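Side-chain contacts in SYE1 (Shewanella oneidensis, PDB 4AWT), which binds flavin mononucleotide and, as a yellow enzyme of the NADH:flavin oxidoreductase family, probably reduces carbon-carbon double bonds with electrons from NADH or NADPH: residues Q7-G12 against A316-F321; G12-K17 against A96-L101. The protein carries 1 engineered substitution. All coordinates share one frame; numbering follows the deposited sequence.

Interaction 1: Q7-G12 against A316-F321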
loop_
_atom_site.group_PDB
_atom_site.type_symbol
_atom_site.label_atom_id
_atom_site.label_comp_id
_atom_site.label_asym_id
_atom_site.label_seq_id
_atom_site.Cartn_x
_atom_site.Cartn_y
_atom_site.Cartn_z
ATOM N N GLN A 7 19.039 13.444 2.189
ATOM C CA GLN A 7 20.010 12.565 2.800
ATOM C C GLN A 7 19.665 11.116 2.483
ATOM O O GLN A 7 18.495 10.739 2.458
ATOM C CB GLN A 7 19.995 12.727 4.306
ATOM C CG GLN A 7 20.558 14.102 4.731
ATOM C CD GLN A 7 22.055 14.142 4.609
ATOM O OE1 GLN A 7 22.627 15.045 3.868
ATOM N NE2 GLN A 7 22.731 13.295 5.224
ATOM N N PRO A 8 20.661 10.270 2.252
ATOM C CA PRO A 8 20.409 8.842 2.053
ATOM C C PRO A 8 19.921 8.186 3.349
ATOM O O PRO A 8 19.894 8.811 4.430
ATOM C CB PRO A 8 21.759 8.311 1.628
ATOM C CG PRO A 8 22.730 9.206 2.335
ATOM C CD PRO A 8 22.104 10.589 2.221
ATOM N N ILE A 9 19.522 6.934 3.236
ATOM C CA ILE A 9 19.071 6.167 4.388
ATOM C C ILE A 9 19.271 4.687 4.101
ATOM O O ILE A 9 19.065 4.222 2.983
ATOM C CB ILE A 9 17.592 6.476 4.719
ATOM C CG1 ILE A 9 17.211 5.809 6.042
ATOM C CG2 ILE A 9 16.657 6.145 3.595
ATOM C CD1 ILE A 9 15.823 6.294 6.543
ATOM N N THR A 10 19.624 3.936 5.138
ATOM C CA THR A 10 19.703 2.493 5.050
ATOM C C THR A 10 18.319 1.864 5.260
ATOM O O THR A 10 17.619 2.243 6.217
ATOM C CB THR A 10 20.668 1.944 6.106
ATOM O OG1 THR A 10 21.960 2.479 5.791
ATOM C CG2 THR A 10 20.703 0.425 6.087
ATOM N N LEU A 11 17.959 0.940 4.424
ATOM C CA LEU A 11 16.704 0.178 4.566
ATOM C C LEU A 11 17.078 -1.306 4.516
ATOM O O LEU A 11 17.188 -1.884 3.440
ATOM C CB LEU A 11 15.714 0.539 3.497
ATOM C CG LEU A 11 14.331 -0.070 3.709
ATOM C CD1 LEU A 11 13.617 0.589 4.866
ATOM C CD2 LEU A 11 13.498 0.030 2.443
ATOM N N GLY A 12 17.305 -1.894 5.672
ATOM C CA GLY A 12 17.738 -3.278 5.687
ATOM C C GLY A 12 19.119 -3.427 5.076
ATOM O O GLY A 12 20.066 -2.787 5.524
ATOM N N ALA A 316 9.470 11.254 11.361
ATOM C CA ALA A 316 9.516 10.386 10.211
ATOM C C ALA A 316 10.956 10.264 9.747
ATOM O O ALA A 316 11.725 11.218 9.870
ATOM C CB ALA A 316 8.694 10.979 9.060
ATOM N N ASP A 317 11.265 9.133 9.117
ATOM C CA ASP A 317 12.519 8.980 8.425
ATOM C C ASP A 317 12.403 9.211 6.921
ATOM O O ASP A 317 13.361 9.666 6.287
ATOM C CB ASP A 317 13.083 7.584 8.687
ATOM C CG ASP A 317 13.260 7.317 10.128
ATOM O OD1 ASP A 317 13.951 8.127 10.809
ATOM O OD2 ASP A 317 12.686 6.318 10.644
ATOM N N MET A 318 11.265 8.859 6.346
ATOM C CA MET A 318 11.002 9.003 4.930
ATOM C C MET A 318 9.594 9.534 4.747
ATOM O O MET A 318 8.731 9.307 5.596
ATOM C CB MET A 318 11.169 7.714 4.171
ATOM C CG MET A 318 12.502 7.018 4.338
ATOM S SD MET A 318 12.689 5.547 3.330
ATOM C CE MET A 318 13.069 6.291 1.748
ATOM N N ILE A 319 9.360 10.182 3.609
ATOM C CA ILE A 319 8.078 10.771 3.311
ATOM C C ILE A 319 7.660 10.348 1.903
ATOM O O ILE A 319 8.426 10.494 0.955
ATOM C CB ILE A 319 8.099 12.307 3.446
ATOM C CG1 ILE A 319 8.436 12.732 4.865
ATOM C CG2 ILE A 319 6.781 12.907 2.965
ATOM C CD1 ILE A 319 7.362 12.451 5.895
ATOM N N GLY A 320 6.421 9.845 1.803
ATOM C CA GLY A 320 5.856 9.538 0.529
ATOM C C GLY A 320 5.012 10.684 -0.002
ATOM O O GLY A 320 4.339 11.383 0.745
ATOM N N PHE A 321 5.039 10.816 -1.336
ATOM C CA PHE A 321 4.258 11.809 -2.078
ATOM C C PHE A 321 3.481 11.052 -3.124
ATOM O O PHE A 321 4.101 10.461 -4.029
ATOM C CB PHE A 321 5.158 12.843 -2.754
ATOM C CG PHE A 321 6.059 13.587 -1.802
ATOM C CD1 PHE A 321 7.252 13.044 -1.384
ATOM C CD2 PHE A 321 5.717 14.829 -1.317
ATOM C CE1 PHE A 321 8.093 13.705 -0.527
ATOM C CE2 PHE A 321 6.571 15.499 -0.460
ATOM C CZ PHE A 321 7.767 14.942 -0.092
#

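Interaction 2: G12-K17 against A96-L101. With FMN (flavin mononucleotide), chain B.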
loop_
_atom_site.group_PDB
_atom_site.type_symbol
_atom_site.label_atom_id
_atom_site.label_comp_id
_atom_site.label_asym_id
_atom_site.label_seq_id
_atom_site.Cartn_x
_atom_site.Cartn_y
_atom_site.Cartn_z
ATOM N N GLY A 12 17.305 -1.894 5.672
ATOM C CA GLY A 12 17.738 -3.278 5.687
ATOM C C GLY A 12 19.119 -3.427 5.076
ATOM O O GLY A 12 20.066 -2.787 5.524
ATOM N N ALA A 13 19.239 -4.246 4.049
ATOM C CA ALA A 13 20.448 -4.439 3.290
ATOM C C ALA A 13 20.647 -3.396 2.219
ATOM O O ALA A 13 21.674 -3.428 1.559
ATOM C CB ALA A 13 20.471 -5.833 2.645
ATOM N N LEU A 14 19.743 -2.487 1.989
ATOM C CA LEU A 14 19.770 -1.479 0.949
ATOM C C LEU A 14 20.277 -0.153 1.440
ATOM O O LEU A 14 20.008 0.175 2.610
ATOM C CB LEU A 14 18.351 -1.263 0.403
ATOM C CG LEU A 14 17.630 -2.527 -0.062
ATOM C CD1 LEU A 14 16.148 -2.157 -0.278
ATOM C CD2 LEU A 14 18.237 -3.171 -1.284
ATOM N N THR A 15 20.913 0.649 0.590
ATOM C CA THR A 15 21.272 2.030 0.894
ATOM C C THR A 15 20.386 2.713 -0.181
ATOM O O THR A 15 20.409 2.437 -1.404
ATOM C CB THR A 15 22.811 2.276 0.871
ATOM O OG1 THR A 15 23.367 1.956 -0.366
ATOM C CG2 THR A 15 23.436 1.379 1.940
ATOM N N LEU A 16 19.541 3.610 0.325
ATOM C CA LEU A 16 18.675 4.393 -0.531
ATOM C C LEU A 16 19.230 5.793 -0.718
ATOM O O LEU A 16 19.875 6.348 0.154
ATOM C CB LEU A 16 17.279 4.489 0.071
ATOM C CG LEU A 16 16.630 3.148 0.469
ATOM C CD1 LEU A 16 15.205 3.425 0.964
ATOM C CD2 LEU A 16 16.638 2.127 -0.684
ATOM N N LYS A 17 18.928 6.388 -1.869
ATOM C CA LYS A 17 19.499 7.621 -2.300
ATOM C C LYS A 17 19.014 8.859 -1.551
ATOM O O LYS A 17 19.750 9.825 -1.415
ATOM C CB LYS A 17 19.160 7.808 -3.795
ATOM C CG LYS A 17 20.040 6.830 -4.585
ATOM C CD LYS A 17 20.309 7.181 -5.987
ATOM C CE LYS A 17 21.058 6.048 -6.713
ATOM N NZ LYS A 17 20.902 6.213 -8.176
ATOM N N ALA A 96 15.311 1.208 -5.398
ATOM C CA ALA A 96 14.735 0.049 -4.701
ATOM C C ALA A 96 13.235 0.049 -4.894
ATOM O O ALA A 96 12.607 1.099 -4.929
ATOM C CB ALA A 96 15.058 0.102 -3.215
ATOM N N ILE A 97 12.656 -1.157 -4.998
ATOM C CA ILE A 97 11.224 -1.258 -5.196
ATOM C C ILE A 97 10.663 -2.422 -4.375
ATOM O O ILE A 97 11.184 -3.544 -4.416
ATOM C CB ILE A 97 10.869 -1.363 -6.673
ATOM C CG1 ILE A 97 9.346 -1.395 -6.867
ATOM C CG2 ILE A 97 11.556 -2.506 -7.395
ATOM C CD1 ILE A 97 8.868 -1.206 -8.300
ATOM N N PHE A 98 9.607 -2.119 -3.628
ATOM C CA PHE A 98 8.868 -3.105 -2.842
ATOM C C PHE A 98 7.515 -3.340 -3.487
ATOM O O PHE A 98 6.919 -2.409 -4.030
ATOM C CB PHE A 98 8.673 -2.655 -1.399
ATOM C CG PHE A 98 9.833 -2.897 -0.448
ATOM C CD1 PHE A 98 11.162 -2.791 -0.835
ATOM C CD2 PHE A 98 9.563 -3.226 0.878
ATOM C CE1 PHE A 98 12.186 -3.012 0.073
ATOM C CE2 PHE A 98 10.592 -3.444 1.784
ATOM C CZ PHE A 98 11.896 -3.330 1.391
ATOM N N ALA A 99 7.002 -4.567 -3.399
ATOM C CA ALA A 99 5.683 -4.909 -3.887
ATOM C C ALA A 99 4.659 -4.773 -2.769
ATOM O O ALA A 99 4.836 -5.394 -1.722
ATOM C CB ALA A 99 5.625 -6.343 -4.399
ATOM N N GLN A 100 3.580 -4.030 -2.989
ATOM C CA GLN A 100 2.531 -3.919 -1.978
ATOM C C GLN A 100 1.546 -5.076 -2.128
ATOM O O GLN A 100 0.731 -5.112 -3.030
ATOM C CB GLN A 100 1.786 -2.595 -2.026
ATOM C CG GLN A 100 0.848 -2.539 -0.823
ATOM C CD GLN A 100 -0.089 -1.384 -0.833
ATOM O OE1 GLN A 100 -0.926 -1.241 -1.745
ATOM N NE2 GLN A 100 -0.031 -0.559 0.204
ATOM N N LEU A 101 1.625 -6.050 -1.202
ATOM C CA LEU A 101 0.754 -7.221 -1.251
ATOM C C LEU A 101 -0.625 -6.854 -0.732
ATOM O O LEU A 101 -0.763 -6.363 0.394
ATOM C CB LEU A 101 1.351 -8.346 -0.427
ATOM C CG LEU A 101 2.773 -8.745 -0.767
ATOM C CD1 LEU A 101 3.185 -9.947 0.083
ATOM C CD2 LEU A 101 2.950 -9.049 -2.245
HETATM N N1 FMN B . -2.547 3.410 -1.188
HETATM C C2 FMN B . -2.190 2.140 -1.044
HETATM O O2 FMN B . -1.734 1.694 0.043
HETATM N N3 FMN B . -2.312 1.257 -2.108
HETATM C C4 FMN B . -2.797 1.634 -3.349
HETATM O O4 FMN B . -2.775 0.794 -4.287
HETATM C C4A FMN B . -3.271 2.940 -3.448
HETATM N N5 FMN B . -3.865 3.386 -4.628
HETATM C C5A FMN B . -3.930 4.791 -4.834
HETATM C C6 FMN B . -4.254 5.284 -6.073
HETATM C C7 FMN B . -4.304 6.675 -6.333
HETATM C C7M FMN B . -4.546 7.136 -7.749
HETATM C C8 FMN B . -4.071 7.531 -5.299
HETATM C C8M FMN B . -4.071 9.034 -5.495
HETATM C C9 FMN B . -3.750 7.036 -4.019
HETATM C C9A FMN B . -3.665 5.664 -3.773
HETATM N N10 FMN B . -3.284 5.164 -2.510
HETATM C C10 FMN B . -3.026 3.814 -2.370
HETATM C "C1'" FMN B . -2.953 6.104 -1.435
HETATM C "C2'" FMN B . -1.575 6.769 -1.605
HETATM O "O2'" FMN B . -0.535 5.827 -1.406
HETATM C "C3'" FMN B . -1.340 7.884 -0.605
HETATM O "O3'" FMN B . -1.258 7.396 0.726
HETATM C "C4'" FMN B . -2.369 9.028 -0.653
HETATM O "O4'" FMN B . -2.653 9.424 -1.986
HETATM C "C5'" FMN B . -1.974 10.201 0.223
HETATM O "O5'" FMN B . -0.745 10.799 -0.222
HETATM P P FMN B . -0.791 12.134 -1.130
HETATM O O1P FMN B . -1.385 11.729 -2.456
HETATM O O2P FMN B . -1.650 13.145 -0.405
HETATM O O3P FMN B . 0.663 12.526 -1.229
#

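Interaction 1: Q7-G12 against A316-F321
I9 lays both ends of its branched side chain against the pair D317 and M318, and it makes all the close contacts from the 7-12 side. Its two branches divide the work. The longer one ends in CD1, which sits 3.7 Å from D317 CB and a little farther, 4.1 Å, from M318 CG. The short branch takes the end of the methionine: I9 CG2 lies 4.0 Å from M318 SD and is equally far from M318 CE. With CG1 anti to the backbone N (chi1 -172°) and CD1 continuing the extended line, the ethyl arm reaches the start of strand 318-320, while CG2 drops beside the thioether. M318 meets it by a bend at its last torsion (chi3 79°), which turns the methyl back alongside the isoleucine.

D317 contributes only its CB to this apolar patch. Its carboxylate has other business: OD2 forms a salt bridge with R289 and accepts a hydrogen bond from the backbone N of L296. R19 ties the two segments together indirectly, giving NH1 to the carbonyl of D317 and NE to that of P8. On the barrel side, V295 packs against D317 and M318, and L16 touches both I9 and M318.

Replacing I9 by an alanine removes both branches and would probably open a gap beside M318 SD and D317 CB on the hairpin side, though V295 would still touch both residues and L16 the methionine. Methyl, methylene and sulfur are all that meet here, so the contact is van der Waals in character: it depends on the fit between apolar groups, with the charge of D317 turned to R289.

Interaction 2: G12-K17 against A96-L101
L14 and L16, two residues apart on strand 14-16, both point toward the first residues of segment 96-101 and close on the single methyl of A96. L16 CD2 comes nearer, 3.6 Å from A96 CB, and L14 CD1 reaches the same methyl at 3.9 Å. Both leucines have CG anti to the carbonyl carbon, yet they touch through different branches. In L14 the extended second torsion (chi2 168°) carries CD1 out to A96 and F98; in L16 the same shape sends CD1 elsewhere, onto M318 CE, and CD2 is the methyl on A96. L14 CD1 lies 4.1 Å from F98 CE1 and close to the ring plane, an approach to the edge rather than over a face. The two side chains run alongside each other with their ends pointing opposite ways. L11 and L53 fill in around F98, whose ring also meets that of Y266.

Two residues beyond F98 the strand turns from packing to cofactor binding. Q100, its side chain drawn out, offers the flavin both ends of its amide: NE2 donates to FMN O2 at 2.8 Å, and OE1 accepts from FMN N3 at 2.9 Å, with N-H...acceptor angles of 168° and 161°. This pairing fixes the amide's orientation, and E179 takes a further bond from NE2. Here is a TIM barrel of the Old Yellow Enzyme family: an N-terminal hairpin packs on A96 and F98, and the far end of the third strand helps hold the flavin pyrimidine.

Overall arrangement
Interactions 1 and 2 use one antiparallel hairpin: the segments 7-12 and 12-17 share G12, in the turn between strands 9-11 and 14-16, and a probable backbone hydrogen bond runs from L16 N to I9 O. Interaction 1 is made with the eighth barrel strand and interaction 2 with the third. Neither contact has a polar bond between its protein segments, yet they differ in setting: interaction 1 is partly buried and borders a salt bridge, whereas interaction 2 is buried and wholly hydrocarbon. The two overlap in one apolar cluster, M318 CE touching L16 CD1 and L11 CD2 touching F98 CZ, so the hairpin bridges strands that lie well apart in the sheet order.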